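Local coordinates for sarcolemmal membrane-associated protein (Homo sapiens, PDB 6AR0) that serves as an adaptor of the STRIPAK phosphatase complex, which dephosphorylates the kinase STK3 and so inhibits Hippo signalling, at residues K49-H55 against F105-E111; L69-S75 against L85-E91. Residue numbers count along the deposited sequence, not the author numbering.

Contact 1 (K49-H55 against F105-E111); sequences KVLSRNH and FGVDVTE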
# COMPACT_ATOMS: atom_id res chain seq x y z
N LYS A 49 -0.07 12.45 -5.86
CA LYS A 49 -0.03 12.60 -7.30
C LYS A 49 0.60 11.39 -7.99
O LYS A 49 0.23 11.06 -9.13
CB LYS A 49 0.77 13.86 -7.65
CG LYS A 49 0.70 14.23 -9.11
CD LYS A 49 1.47 15.50 -9.41
CE LYS A 49 1.38 15.84 -10.88
NZ LYS A 49 2.31 16.93 -11.22
N VAL A 50 1.60 10.78 -7.35
CA VAL A 50 2.43 9.79 -8.03
C VAL A 50 1.80 8.40 -8.05
O VAL A 50 2.37 7.50 -8.67
CB VAL A 50 3.86 9.78 -7.46
CG1 VAL A 50 4.49 11.18 -7.52
CG2 VAL A 50 3.89 9.27 -6.05
N LEU A 51 0.65 8.20 -7.41
CA LEU A 51 -0.03 6.91 -7.46
C LEU A 51 -0.89 6.79 -8.71
O LEU A 51 -1.46 7.78 -9.19
CB LEU A 51 -0.94 6.69 -6.25
CG LEU A 51 -0.24 6.03 -5.05
CD1 LEU A 51 0.83 6.92 -4.42
CD2 LEU A 51 -1.25 5.61 -4.00
N SER A 52 -1.00 5.57 -9.21
CA SER A 52 -1.97 5.25 -10.25
C SER A 52 -3.36 5.04 -9.63
O SER A 52 -3.50 4.79 -8.43
CB SER A 52 -1.53 4.00 -11.01
OG SER A 52 -0.29 4.21 -11.66
N ARG A 53 -4.39 5.16 -10.47
CA ARG A 53 -5.75 4.94 -10.00
C ARG A 53 -5.92 3.52 -9.48
O ARG A 53 -6.48 3.30 -8.40
CB ARG A 53 -6.74 5.20 -11.13
CG ARG A 53 -8.20 4.99 -10.73
CD ARG A 53 -9.16 5.20 -11.89
NE ARG A 53 -10.55 5.04 -11.46
CZ ARG A 53 -11.48 6.00 -11.46
NH1 ARG A 53 -11.20 7.23 -11.90
NH2 ARG A 53 -12.70 5.73 -11.03
N ASN A 54 -5.42 2.54 -10.24
CA ASN A 54 -5.43 1.13 -9.85
C ASN A 54 -3.97 0.74 -9.64
O ASN A 54 -3.32 0.20 -10.53
CB ASN A 54 -6.10 0.29 -10.91
CG ASN A 54 -7.47 0.80 -11.27
OD1 ASN A 54 -8.32 0.98 -10.40
ND2 ASN A 54 -7.69 1.05 -12.55
N HIS A 55 -3.45 1.05 -8.46
CA HIS A 55 -2.01 0.97 -8.23
C HIS A 55 -1.58 -0.41 -7.74
O HIS A 55 -0.63 -1.00 -8.27
CB HIS A 55 -1.63 2.06 -7.22
CG HIS A 55 -0.16 2.29 -7.13
ND1 HIS A 55 0.45 3.40 -7.68
CD2 HIS A 55 0.82 1.53 -6.61
CE1 HIS A 55 1.75 3.31 -7.47
NE2 HIS A 55 2.00 2.19 -6.82
N PHE A 105 4.30 3.23 -2.21
CA PHE A 105 3.57 3.36 -3.47
C PHE A 105 4.05 4.62 -4.17
O PHE A 105 3.95 5.72 -3.63
CB PHE A 105 2.06 3.44 -3.23
CG PHE A 105 1.54 2.35 -2.35
CD1 PHE A 105 1.62 1.02 -2.74
CD2 PHE A 105 1.01 2.63 -1.10
CE1 PHE A 105 1.16 0.01 -1.91
CE2 PHE A 105 0.55 1.62 -0.28
CZ PHE A 105 0.62 0.32 -0.67
N GLY A 106 4.57 4.44 -5.38
CA GLY A 106 5.19 5.52 -6.12
C GLY A 106 6.61 5.77 -5.66
O GLY A 106 7.17 5.07 -4.82
N VAL A 107 7.21 6.81 -6.26
CA VAL A 107 8.50 7.35 -5.85
C VAL A 107 8.37 8.87 -5.85
O VAL A 107 7.47 9.43 -6.48
CB VAL A 107 9.63 6.92 -6.82
CG1 VAL A 107 9.80 5.38 -6.82
CG2 VAL A 107 9.38 7.45 -8.24
N ASP A 108 9.27 9.54 -5.14
CA ASP A 108 9.31 11.00 -5.23
C ASP A 108 9.64 11.39 -6.67
O ASP A 108 10.48 10.78 -7.32
CB ASP A 108 10.39 11.56 -4.31
CG ASP A 108 10.03 11.52 -2.84
OD1 ASP A 108 8.95 11.01 -2.48
OD2 ASP A 108 10.85 12.00 -2.03
N VAL A 109 8.97 12.43 -7.16
CA VAL A 109 9.14 12.90 -8.53
C VAL A 109 9.44 14.39 -8.49
O VAL A 109 8.60 15.17 -8.02
CB VAL A 109 7.87 12.63 -9.35
CG1 VAL A 109 7.97 13.26 -10.73
CG2 VAL A 109 7.60 11.13 -9.47
N THR A 110 10.61 14.81 -8.99
CA THR A 110 10.87 16.22 -9.25
C THR A 110 10.50 16.48 -10.70
O THR A 110 11.02 15.81 -11.60
CB THR A 110 12.33 16.60 -9.00
OG1 THR A 110 12.66 16.37 -7.62
CG2 THR A 110 12.57 18.08 -9.32
N GLU A 111 9.57 17.40 -10.93
CA GLU A 111 9.06 17.64 -12.27
C GLU A 111 10.20 18.06 -13.20
O GLU A 111 11.15 18.74 -12.80
CB GLU A 111 7.98 18.73 -12.24
CG GLU A 111 6.74 18.36 -11.46
CD GLU A 111 5.96 17.24 -12.10
OE1 GLU A 111 6.14 16.99 -13.31
OE2 GLU A 111 5.16 16.61 -11.38
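F105 ends a strand and packs on H55. The edge of its ring is directed at the imidazole face in an offset edge-to-face pair, with centroids 5.8 Å apart and planes at 77°. F105 CB adds a CH-pi contact, 4.2 Å from the H55 ring centroid. L51 CD1 also reaches F105 CB, at 3.9 Å. G106 follows with positive phi and lies close to V50. A CB here would clash with V50 CG2, so the close packing suits glycine. V107 O lies 3.6 Å from V50 CG1, and V109 turns its side chain back so that V109 CG2 is 3.7 Å from the same atom. At the far end E111 OE2 forms a salt bridge with K49 NZ at 2.9 Å. H55 ND1 accepts from S52 N at 3.0 Å, and H55 NE2 bonds G77 O. S52 and H55 belong to the SxxH signature of FHA domains. The chemistry therefore implies a histidine fixed by both ring nitrogens and by aromatic packing, which probably helps to order the loop.

Contact 2 (L69-S75 against L85-E91); sequences LQDTKSS and LSRGSEE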
# COMPACT_ATOMS: atom_id res chain seq x y z
N LEU A 69 0.54 -8.45 -1.16
CA LEU A 69 0.49 -7.21 -1.91
C LEU A 69 0.85 -7.51 -3.36
O LEU A 69 1.78 -8.28 -3.63
CB LEU A 69 1.49 -6.22 -1.31
CG LEU A 69 1.60 -4.83 -1.91
CD1 LEU A 69 0.29 -4.08 -1.78
CD2 LEU A 69 2.72 -4.05 -1.23
N GLN A 70 0.11 -6.92 -4.30
CA GLN A 70 0.37 -7.10 -5.72
C GLN A 70 0.31 -5.76 -6.42
O GLN A 70 -0.66 -5.01 -6.26
CB GLN A 70 -0.67 -8.05 -6.32
CG GLN A 70 -0.45 -8.33 -7.78
CD GLN A 70 -1.42 -9.36 -8.28
OE1 GLN A 70 -2.58 -9.40 -7.85
NE2 GLN A 70 -0.96 -10.20 -9.19
N ASP A 71 1.32 -5.47 -7.24
CA ASP A 71 1.29 -4.28 -8.08
C ASP A 71 0.43 -4.57 -9.30
O ASP A 71 0.64 -5.57 -9.99
CB ASP A 71 2.71 -3.90 -8.50
CG ASP A 71 2.76 -2.62 -9.29
OD1 ASP A 71 2.15 -2.58 -10.38
OD2 ASP A 71 3.38 -1.66 -8.78
N THR A 72 -0.56 -3.71 -9.56
CA THR A 72 -1.49 -3.90 -10.68
C THR A 72 -1.18 -2.92 -11.82
O THR A 72 -2.02 -2.12 -12.23
CB THR A 72 -2.93 -3.78 -10.19
OG1 THR A 72 -3.15 -2.49 -9.61
CG2 THR A 72 -3.26 -4.83 -9.17
N LYS A 73 0.04 -3.01 -12.34
CA LYS A 73 0.48 -2.18 -13.46
C LYS A 73 0.58 -0.71 -13.08
O LYS A 73 0.21 0.17 -13.85
CB LYS A 73 -0.41 -2.36 -14.70
CG LYS A 73 -0.60 -3.81 -15.10
CD LYS A 73 -1.31 -3.94 -16.44
CE LYS A 73 -1.54 -5.40 -16.80
NZ LYS A 73 -2.55 -6.07 -15.93
N SER A 74 1.11 -0.42 -11.89
CA SER A 74 1.31 0.97 -11.50
C SER A 74 2.34 1.61 -12.42
O SER A 74 3.28 0.96 -12.89
CB SER A 74 1.79 1.09 -10.05
OG SER A 74 3.16 0.76 -9.92
N SER A 75 2.18 2.91 -12.64
CA SER A 75 3.17 3.63 -13.43
C SER A 75 4.49 3.77 -12.70
O SER A 75 5.56 3.63 -13.31
CB SER A 75 2.63 5.02 -13.79
OG SER A 75 1.43 4.92 -14.53
N LEU A 85 8.24 -4.33 -6.87
CA LEU A 85 7.53 -5.56 -7.21
C LEU A 85 7.48 -5.83 -8.70
O LEU A 85 7.54 -6.99 -9.11
CB LEU A 85 6.11 -5.53 -6.64
CG LEU A 85 6.03 -5.31 -5.14
CD1 LEU A 85 4.63 -5.64 -4.64
CD2 LEU A 85 7.08 -6.10 -4.37
N SER A 86 7.35 -4.78 -9.53
CA SER A 86 7.27 -4.94 -10.97
C SER A 86 7.76 -3.69 -11.68
O SER A 86 7.79 -2.59 -11.11
CB SER A 86 5.83 -5.26 -11.41
OG SER A 86 4.96 -4.24 -10.96
N ARG A 87 8.14 -3.86 -12.94
CA ARG A 87 8.47 -2.74 -13.79
C ARG A 87 7.27 -1.81 -13.94
O ARG A 87 6.12 -2.21 -13.79
CB ARG A 87 8.76 -3.23 -15.20
CG ARG A 87 10.12 -3.78 -15.39
CD ARG A 87 10.33 -4.01 -16.87
NE ARG A 87 11.74 -4.03 -17.25
CZ ARG A 87 12.52 -5.11 -17.20
NH1 ARG A 87 12.02 -6.27 -16.77
NH2 ARG A 87 13.78 -5.02 -17.57
N GLY A 88 7.57 -0.57 -14.34
CA GLY A 88 6.53 0.38 -14.68
C GLY A 88 5.52 -0.20 -15.64
O GLY A 88 5.87 -0.80 -16.67
N SER A 89 4.24 -0.04 -15.31
CA SER A 89 3.12 -0.46 -16.13
C SER A 89 3.04 -1.97 -16.32
O SER A 89 2.40 -2.45 -17.26
CB SER A 89 3.10 0.27 -17.47
OG SER A 89 3.02 1.68 -17.25
N GLU A 90 3.66 -2.75 -15.43
CA GLU A 90 3.57 -4.20 -15.46
C GLU A 90 3.03 -4.74 -14.14
O GLU A 90 3.19 -4.12 -13.09
CB GLU A 90 4.93 -4.82 -15.76
CG GLU A 90 5.49 -4.39 -17.11
CD GLU A 90 6.67 -5.22 -17.56
OE1 GLU A 90 7.03 -6.18 -16.84
OE2 GLU A 90 7.24 -4.92 -18.63
N GLU A 91 2.39 -5.90 -14.21
CA GLU A 91 1.81 -6.54 -13.04
C GLU A 91 2.87 -7.36 -12.33
O GLU A 91 3.71 -7.99 -12.98
CB GLU A 91 0.65 -7.44 -13.48
CG GLU A 91 -0.20 -7.99 -12.34
CD GLU A 91 -1.26 -8.97 -12.83
OE1 GLU A 91 -0.89 -9.98 -13.46
OE2 GLU A 91 -2.46 -8.72 -12.58
O HOH W 1 -4.55 -8.25 -9.87
O HOH W 2 6.17 -2.15 -8.81
O HOH W 3 -3.02 -5.94 -13.03
O HOH W 4 5.56 -0.41 -11.48
O HOH W 5 5.57 3.52 -16.15
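L69 packs its side chain on L85, with L69 CG 4.2 Å from L85 CD1. The amide of Q70 lies near E91. Water 1 joins Q70 OE1 (3.0 Å) to E91 OE2 through a weak second bond (3.5 Å), while Q70 NE2 bonds S92 O. D71 organises the turn that follows. Its OD1 accepts from S74 N at 2.8 Å, an Asx motif, and its OD2 accepts from S74 OG at 2.7 Å. Water 2 accepts from S86 N at 3.0 Å and donates to D71 OD2 at 2.8 Å. K73 donates a weak bond from its N to E90 O, 3.4 Å away. Water 3 links K73 NZ and E91 OE2, at 2.9 Å from each. S74 O receives the main direct bond, at 2.8 Å, from S89 N of the type II turn R87-E90. The contact thus joins the end of strand 66-71 to the loop between strands 83-84 and 95-97. L69 and L85 both also touch strands 78-80 and 95-97, at the apolar end.

Overall arrangement
This chain is the FHA domain of the protein. The centres of contacts 1 and 2 lie about 12 Å apart. Contact 2 is nested in the chain between the two halves of contact 1. They meet where loop 49-55 touches 69-75. S52 OG bonds S75 N at 3.0 Å, and H55 CE1 packs on S74 CB at 3.4 Å. Strand 56-61 follows the first loop and pairs with strand 66-71. Strand 78-80, in the other sheet, is touched by side chains of both contacts. R32, S52, S75 and N76 gather here, as in the phosphothreonine-binding loops of FHA domains. The two contacts probably hold these loops in place for recognising phosphorylated partners.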